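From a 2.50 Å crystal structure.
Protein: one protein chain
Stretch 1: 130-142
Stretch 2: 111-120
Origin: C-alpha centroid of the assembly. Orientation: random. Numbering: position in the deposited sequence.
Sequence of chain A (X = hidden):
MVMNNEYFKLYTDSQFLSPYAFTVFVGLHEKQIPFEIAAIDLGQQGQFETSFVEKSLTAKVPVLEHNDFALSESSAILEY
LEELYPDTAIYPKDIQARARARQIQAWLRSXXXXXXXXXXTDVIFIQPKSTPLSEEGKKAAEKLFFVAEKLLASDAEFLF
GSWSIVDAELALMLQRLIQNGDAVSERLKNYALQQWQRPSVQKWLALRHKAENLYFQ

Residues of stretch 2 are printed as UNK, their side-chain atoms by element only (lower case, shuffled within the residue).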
ATOM      1  N   SER A 130     -20.099  20.466   3.740  1.00 28.24           N
ATOM      2  CA  SER A 130     -20.252  21.850   3.279  1.00 35.83           C
ATOM      3  C   SER A 130     -18.911  22.451   2.903  1.00 40.54           C
ATOM      4  O   SER A 130     -18.785  23.167   1.907  1.00 48.76           O
ATOM      5  CB  SER A 130     -20.884  22.712   4.379  1.00 45.83           C
ATOM      6  OG  SER A 130     -22.137  22.192   4.791  1.00 54.28           O
ATOM      7  N   THR A 131     -17.914  22.148   3.723  1.00 36.13           N
ATOM      8  CA  THR A 131     -16.569  22.676   3.575  1.00 27.69           C
ATOM      9  C   THR A 131     -15.987  22.482   2.179  1.00 30.78           C
ATOM     10  O   THR A 131     -16.010  21.379   1.637  1.00 30.70           O
ATOM     11  CB  THR A 131     -15.672  22.013   4.600  1.00 28.06           C
ATOM     12  OG1 THR A 131     -16.374  21.968   5.846  1.00 27.32           O
ATOM     13  CG2 THR A 131     -14.370  22.779   4.767  1.00 28.75           C
ATOM     14  N   PRO A 132     -15.477  23.571   1.582  1.00 38.29           N
ATOM     15  CA  PRO A 132     -14.806  23.514   0.279  1.00 31.57           C
ATOM     16  C   PRO A 132     -13.478  22.790   0.403  1.00 33.63           C
ATOM     17  O   PRO A 132     -12.933  22.691   1.512  1.00 31.25           O
ATOM     18  CB  PRO A 132     -14.538  24.987  -0.045  1.00 30.35           C
ATOM     19  CG  PRO A 132     -15.442  25.768   0.850  1.00 30.43           C
ATOM     20  CD  PRO A 132     -15.574  24.950   2.091  1.00 35.88           C
ATOM     21  N   LEU A 133     -12.961  22.291  -0.717  1.00 29.44           N
ATOM     22  CA  LEU A 133     -11.643  21.677  -0.707  1.00 32.98           C
ATOM     23  C   LEU A 133     -10.588  22.708  -0.346  1.00 36.68           C
ATOM     24  O   LEU A 133     -10.552  23.809  -0.912  1.00 38.92           O
ATOM     25  CB  LEU A 133     -11.316  21.059  -2.071  1.00 29.89           C
ATOM     26  CG  LEU A 133     -12.113  19.794  -2.388  1.00 22.81           C
ATOM     27  CD1 LEU A 133     -11.953  19.436  -3.832  1.00 16.77           C
ATOM     28  CD2 LEU A 133     -11.643  18.671  -1.503  1.00 15.00           C
ATOM     29  N   SER A 134      -9.738  22.344   0.605  1.00 28.64           N
ATOM     30  CA  SER A 134      -8.550  23.112   0.911  1.00 24.25           C
ATOM     31  C   SER A 134      -7.614  23.112  -0.295  1.00 33.56           C
ATOM     32  O   SER A 134      -7.834  22.397  -1.270  1.00 38.39           O
ATOM     33  CB  SER A 134      -7.808  22.476   2.075  1.00 15.88           C
ATOM     34  OG  SER A 134      -6.974  21.433   1.599  1.00 28.45           O
ATOM     35  N   GLU A 135      -6.548  23.899  -0.205  1.00 49.20           N
ATOM     36  CA  GLU A 135      -5.613  24.016  -1.307  1.00 48.89           C
ATOM     37  C   GLU A 135      -4.961  22.677  -1.636  1.00 39.15           C
ATOM     38  O   GLU A 135      -4.862  22.307  -2.799  1.00 32.77           O
ATOM     39  CB  GLU A 135      -4.569  25.099  -1.027  1.00 56.38           C
ATOM     40  CG  GLU A 135      -4.406  26.089  -2.183  1.00 70.22           C
ATOM     41  CD  GLU A 135      -5.720  26.765  -2.593  1.00 76.42           C
ATOM     42  OE1 GLU A 135      -6.351  27.427  -1.738  1.00 78.63           O
ATOM     43  OE2 GLU A 135      -6.122  26.639  -3.773  1.00 76.70           O
ATOM     44  N   GLU A 136      -4.529  21.946  -0.617  1.00 37.44           N
ATOM     45  CA  GLU A 136      -4.017  20.600  -0.839  1.00 40.27           C
ATOM     46  C   GLU A 136      -5.132  19.658  -1.317  1.00 36.87           C
ATOM     47  O   GLU A 136      -4.899  18.744  -2.109  1.00 26.89           O
ATOM     48  CB  GLU A 136      -3.347  20.063   0.426  1.00 47.75           C
ATOM     49  CG  GLU A 136      -2.084  20.818   0.813  1.00 56.40           C
ATOM     50  CD  GLU A 136      -1.117  20.987  -0.355  1.00 68.03           C
ATOM     51  OE1 GLU A 136      -0.710  22.139  -0.629  1.00 69.81           O
ATOM     52  OE2 GLU A 136      -0.761  19.973  -0.998  1.00 70.38           O
ATOM     53  N   GLY A 137      -6.350  19.894  -0.839  1.00 40.52           N
ATOM     54  CA  GLY A 137      -7.494  19.119  -1.279  1.00 31.13           C
ATOM     55  C   GLY A 137      -7.738  19.275  -2.768  1.00 30.87           C
ATOM     56  O   GLY A 137      -7.932  18.284  -3.471  1.00 25.84           O
ATOM     57  N   LYS A 138      -7.715  20.518  -3.251  1.00 32.76           N
ATOM     58  CA  LYS A 138      -7.893  20.809  -4.677  1.00 33.60           C
ATOM     59  C   LYS A 138      -6.794  20.177  -5.534  1.00 30.69           C
ATOM     60  O   LYS A 138      -7.013  19.778  -6.682  1.00 25.90           O
ATOM     61  CB  LYS A 138      -7.898  22.320  -4.917  1.00 38.65           C
ATOM     62  CG  LYS A 138      -9.041  23.079  -4.252  1.00 48.95           C
ATOM     63  CD  LYS A 138      -9.019  24.552  -4.652  1.00 54.56           C
ATOM     64  CE  LYS A 138      -9.720  25.433  -3.628  1.00 61.78           C
ATOM     65  NZ  LYS A 138      -9.421  26.878  -3.878  1.00 67.42           N
ATOM     66  N   LYS A 139      -5.604  20.101  -4.957  1.00 33.28           N
ATOM     67  CA  LYS A 139      -4.437  19.607  -5.659  1.00 33.53           C
ATOM     68  C   LYS A 139      -4.501  18.081  -5.842  1.00 31.60           C
ATOM     69  O   LYS A 139      -4.088  17.557  -6.888  1.00 27.18           O
ATOM     70  CB  LYS A 139      -3.170  20.040  -4.912  1.00 27.62           C
ATOM     71  CG  LYS A 139      -1.993  20.345  -5.799  1.00 40.60           C
ATOM     72  CD  LYS A 139      -1.349  21.686  -5.425  1.00 53.93           C
ATOM     73  CE  LYS A 139      -0.789  21.680  -4.000  1.00 60.16           C
ATOM     74  NZ  LYS A 139      -0.251  23.021  -3.606  1.00 60.60           N
ATOM     75  N   ALA A 140      -5.018  17.374  -4.836  1.00 22.99           N
ATOM     76  CA  ALA A 140      -5.177  15.921  -4.942  1.00 24.06           C
ATOM     77  C   ALA A 140      -6.257  15.588  -5.972  1.00 28.67           C
ATOM     78  O   ALA A 140      -6.087  14.682  -6.782  1.00 28.93           O
ATOM     79  CB  ALA A 140      -5.513  15.309  -3.597  1.00 20.64           C
ATOM     80  N   ALA A 141      -7.354  16.345  -5.946  1.00 25.88           N
ATOM     81  CA  ALA A 141      -8.467  16.109  -6.858  1.00 24.53           C
ATOM     82  C   ALA A 141      -8.024  16.260  -8.302  1.00 25.93           C
ATOM     83  O   ALA A 141      -8.367  15.434  -9.142  1.00 29.60           O
ATOM     84  CB  ALA A 141      -9.637  17.040  -6.557  1.00 27.78           C
ATOM     85  N   GLU A 142      -7.247  17.302  -8.580  1.00 21.39           N
ATOM     86  CA  GLU A 142      -6.731  17.539  -9.928  1.00 30.07           C
ATOM     87  C   GLU A 142      -5.763  16.450 -10.379  1.00 32.29           C
ATOM     88  O   GLU A 142      -5.759  16.037 -11.547  1.00 26.54           O
ATOM     89  CB  GLU A 142      -6.048  18.911 -10.015  1.00 28.26           C
ATOM     90  CG  GLU A 142      -7.017  20.052 -10.238  1.00 37.21           C
ATOM     91  CD  GLU A 142      -7.767  19.926 -11.561  1.00 46.51           C
ATOM     92  OE1 GLU A 142      -7.237  19.282 -12.504  1.00 55.48           O
ATOM     93  OE2 GLU A 142      -8.890  20.468 -11.655  1.00 41.00           O
ATOM     94  N   UNK A 111      -1.529   7.863  -1.549  1.00 16.44           N
ATOM     95  CA  UNK A 111      -1.498   9.268  -1.932  1.00 16.76           C
ATOM     96  C   UNK A 111      -2.907   9.854  -1.798  1.00 25.93           C
ATOM     97  O   UNK A 111      -3.806   9.203  -1.248  1.00 29.64           O
ATOM     98  o   UNK A 111      -0.544  11.146  -4.935  1.00 58.94           O
ATOM     99  o   UNK A 111      -0.630  11.728  -2.814  1.00 58.28           O
ATOM    100  c   UNK A 111      -0.687  10.867  -3.724  1.00 47.90           C
ATOM    101  c   UNK A 111      -0.952   9.420  -3.346  1.00 22.89           C
ATOM    102  N   UNK A 112      -3.092  11.079  -2.285  1.00 22.20           N
ATOM    103  CA  UNK A 112      -4.386  11.758  -2.268  1.00 18.21           C
ATOM    104  C   UNK A 112      -4.876  11.938  -0.840  1.00 17.41           C
ATOM    105  O   UNK A 112      -6.067  11.950  -0.595  1.00 27.29           O
ATOM    106  c   UNK A 112      -5.414  11.000  -3.122  1.00 12.84           C
ATOM    107  c   UNK A 112      -4.601  12.033  -5.234  1.00 13.73           C
ATOM    108  c   UNK A 112      -6.038   9.993  -5.372  1.00 13.26           C
ATOM    109  c   UNK A 112      -4.961  10.730  -4.559  1.00 16.85           C
ATOM    110  N   UNK A 113      -3.939  12.065   0.095  1.00 24.48           N
ATOM    111  CA  UNK A 113      -4.255  12.176   1.519  1.00 21.54           C
ATOM    112  C   UNK A 113      -5.273  13.280   1.819  1.00 18.52           C
ATOM    113  O   UNK A 113      -6.218  13.069   2.586  1.00 19.17           O
ATOM    114  c   UNK A 113      -2.961  12.411   2.381  1.00 34.83           C
ATOM    115  c   UNK A 113      -3.279  12.449   3.874  1.00 12.74           C
ATOM    116  c   UNK A 113      -1.922  11.339   2.107  1.00 28.29           C
ATOM    117  N   UNK A 114      -5.090  14.452   1.223  1.00 13.06           N
ATOM    118  CA  UNK A 114      -6.012  15.554   1.489  1.00 22.74           C
ATOM    119  C   UNK A 114      -7.447  15.208   1.072  1.00 26.32           C
ATOM    120  O   UNK A 114      -8.414  15.505   1.793  1.00 23.80           O
ATOM    121  c   UNK A 114      -5.539  16.820   0.815  1.00 20.79           C
ATOM    122  N   UNK A 115      -7.565  14.557  -0.082  1.00 24.64           N
ATOM    123  CA  UNK A 115      -8.858  14.160  -0.636  1.00 22.69           C
ATOM    124  C   UNK A 115      -9.603  13.164   0.252  1.00 24.85           C
ATOM    125  O   UNK A 115     -10.793  13.351   0.564  1.00 24.17           O
ATOM    126  c   UNK A 115      -9.913  13.144  -2.792  1.00 28.73           C
ATOM    127  c   UNK A 115      -8.665  13.577  -2.033  1.00 24.41           C
ATOM    128  c   UNK A 115     -10.913  14.290  -2.841  1.00 28.19           C
ATOM    129  c   UNK A 115      -9.533  12.662  -4.196  1.00 25.72           C
ATOM    130  N   UNK A 116      -8.905  12.107   0.660  1.00 25.29           N
ATOM    131  CA  UNK A 116      -9.486  11.111   1.558  1.00 24.50           C
ATOM    132  C   UNK A 116      -9.890  11.733   2.894  1.00 21.92           C
ATOM    133  O   UNK A 116     -10.944  11.427   3.435  1.00 19.81           O
ATOM    134  n   UNK A 116      -5.634   7.279   2.851  1.00 22.25           N
ATOM    135  n   UNK A 116      -6.080   8.216   0.781  1.00 21.58           N
ATOM    136  c   UNK A 116      -7.492   7.846   0.776  1.00 22.95           C
ATOM    137  n   UNK A 116      -3.970   8.329   1.679  1.00 21.79           N
ATOM    138  c   UNK A 116      -8.528   9.937   1.765  1.00 19.82           C
ATOM    139  c   UNK A 116      -5.231   7.942   1.771  1.00 22.44           C
ATOM    140  c   UNK A 116      -8.401   9.048   0.533  1.00 19.93           C
ATOM    141  N   UNK A 117      -9.057  12.624   3.410  1.00 19.62           N
ATOM    142  CA  UNK A 117      -9.338  13.286   4.677  1.00 17.53           C
ATOM    143  C   UNK A 117     -10.536  14.244   4.577  1.00 13.00           C
ATOM    144  O   UNK A 117     -11.380  14.268   5.458  1.00 15.42           O
ATOM    145  c   UNK A 117      -8.386  14.753   6.473  1.00 12.46           C
ATOM    146  o   UNK A 117      -7.012  13.175   5.340  1.00 24.30           O
ATOM    147  c   UNK A 117      -8.107  14.072   5.164  1.00 19.46           C
ATOM    148  N   UNK A 118     -10.609  15.016   3.496  1.00 15.98           N
ATOM    149  CA  UNK A 118     -11.597  16.088   3.381  1.00 12.98           C
ATOM    150  C   UNK A 118     -12.897  15.599   2.758  1.00 22.33           C
ATOM    151  O   UNK A 118     -13.909  16.303   2.767  1.00 18.30           O
ATOM    152  c   UNK A 118      -9.127  19.044   2.431  1.00 31.31           C
ATOM    153  o   UNK A 118      -9.791  19.776   1.668  1.00 29.59           O
ATOM    154  c   UNK A 118     -11.014  17.271   2.571  1.00 14.67           C
ATOM    155  o   UNK A 118      -7.888  19.145   2.532  1.00 39.37           O
ATOM    156  c   UNK A 118      -9.835  17.984   3.282  1.00 23.09           C
ATOM    157  N   UNK A 119     -12.857  14.400   2.183  1.00 25.93           N
ATOM    158  CA  UNK A 119     -14.045  13.805   1.596  1.00 17.31           C
ATOM    159  C   UNK A 119     -14.113  12.343   1.992  1.00 20.11           C
ATOM    160  O   UNK A 119     -13.890  11.457   1.159  1.00 12.89           O
ATOM    161  n   UNK A 119     -15.583  17.333  -0.840  1.00 25.92           N
ATOM    162  c   UNK A 119     -15.448  16.011  -0.238  1.00 26.98           C
ATOM    163  c   UNK A 119     -14.035  13.941   0.068  1.00 15.22           C
ATOM    164  n   UNK A 119     -15.209  18.470   1.134  1.00 20.16           N
ATOM    165  n   UNK A 119     -15.620  19.634  -0.806  1.00 20.43           N
ATOM    166  c   UNK A 119     -15.471  18.478  -0.169  1.00 25.99           C
ATOM    167  c   UNK A 119     -14.072  15.384  -0.458  1.00 19.79           C
ATOM    168  N   UNK A 120     -14.413  12.080   3.278  1.00 20.23           N
ATOM    169  CA  UNK A 120     -14.468  10.692   3.759  1.00 13.80           C
ATOM    170  C   UNK A 120     -15.663   9.979   3.137  1.00 14.96           C
ATOM    171  O   UNK A 120     -16.529  10.661   2.577  1.00 17.79           O
ATOM    172  c   UNK A 120     -14.626  10.848   5.280  1.00 10.84           C
ATOM    173  c   UNK A 120     -15.268  12.190   5.454  1.00 19.30           C
ATOM    174  c   UNK A 120     -14.725  13.057   4.338  1.00 13.43           C
TER
HETATM  175  O   HOH W   1     -11.811  20.518   3.080  1.00 30.64           O

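Position 111 has four side-chain atoms: two carbons, the second carrying two oxygens. This is a short carboxylate, Asp111. It touches nothing on stretch 1. Its OD1 accepts a weak hydrogen bond from the backbone N of position 112, at 2.6 Å.

Position 112 has four carbons, forked at the second. One terminal carbon lies 3.4 Å from Ala140 O and 3.8 Å from Ala140 CB. The fork one carbon beyond CB makes it Leu112. It stands at the N-cap position, right before the helix, and the carbon near Ala140 is CD2.

Position 113 has three carbons, one carrying the other two. Branching at CB identifies Val113. The residue is exposed and makes no contact with stretch 1.

Position 114 has a single side-chain carbon, so it is Ala114. CB points toward stretch 1. It lies 3.6 Å from both Glu136 O and Gly137 N. The CA atoms of Ala114 and Gly137 are 4.8 Å apart, so the backbones come close here.

Position 115 has four carbons, forked at the second. Its CB is 3.9 Å from Ala140 CB, an apolar contact. This is Leu115. Its CD2 also reaches to 4.5 Å from Ala141 CA.

Position 116 has three carbons, a nitrogen, then a carbon carrying two more nitrogens. That guanidinium marks Arg116. It is out of reach of stretch 1. Its NE and NH1 instead donate to Asp111 O, at 3.2 Å and 3.1 Å.

Position 117 has one carbon carrying an oxygen and a carbon. This is Thr117, also out of reach. Its OG1 donates to Val113 O at 2.9 Å, one turn back in the helix.

Position 118 has three carbons, the third carrying two oxygens. One oxygen is 2.8 Å from Ser134 N and the other 2.6 Å from Ser134 OG; both are hydrogen bonds donated by the serine. The longer carboxylate is Glu118. Its OE1 takes the backbone N and its OE2 the hydroxyl. Water 1 donates to Glu118 OE1 at 2.6 Å and to Pro132 O at 2.9 Å.

Position 119 has three carbons, a nitrogen, and a carbon with two further nitrogens. Those two nitrogens lie 3.1 Å and 3.0 Å from Thr131 O. This is Arg119; NH1 and NH2 both donate to that oxygen at the guanidinium edge. Leu133 CG lies over one face, 3.9 Å from NH2.

Position 120 has three carbons closing a ring onto the backbone N. This is Pro120, out of reach of stretch 1.

The contact has an apolar part and a polar part. Ala140 packs on Leu112 and Leu115, while Ala114 meets the backbone near Gly137. Glu118 holds Ser134, whose OG also accepts from Gly137 N at 2.9 Å to cap the helix. An ideal CB on Gly137 would sit 2.4 Å from Glu118 OE1, a clash. Arg119 secures the loop at Thr131.

Stretch 2 111-120: DLVALRTERP
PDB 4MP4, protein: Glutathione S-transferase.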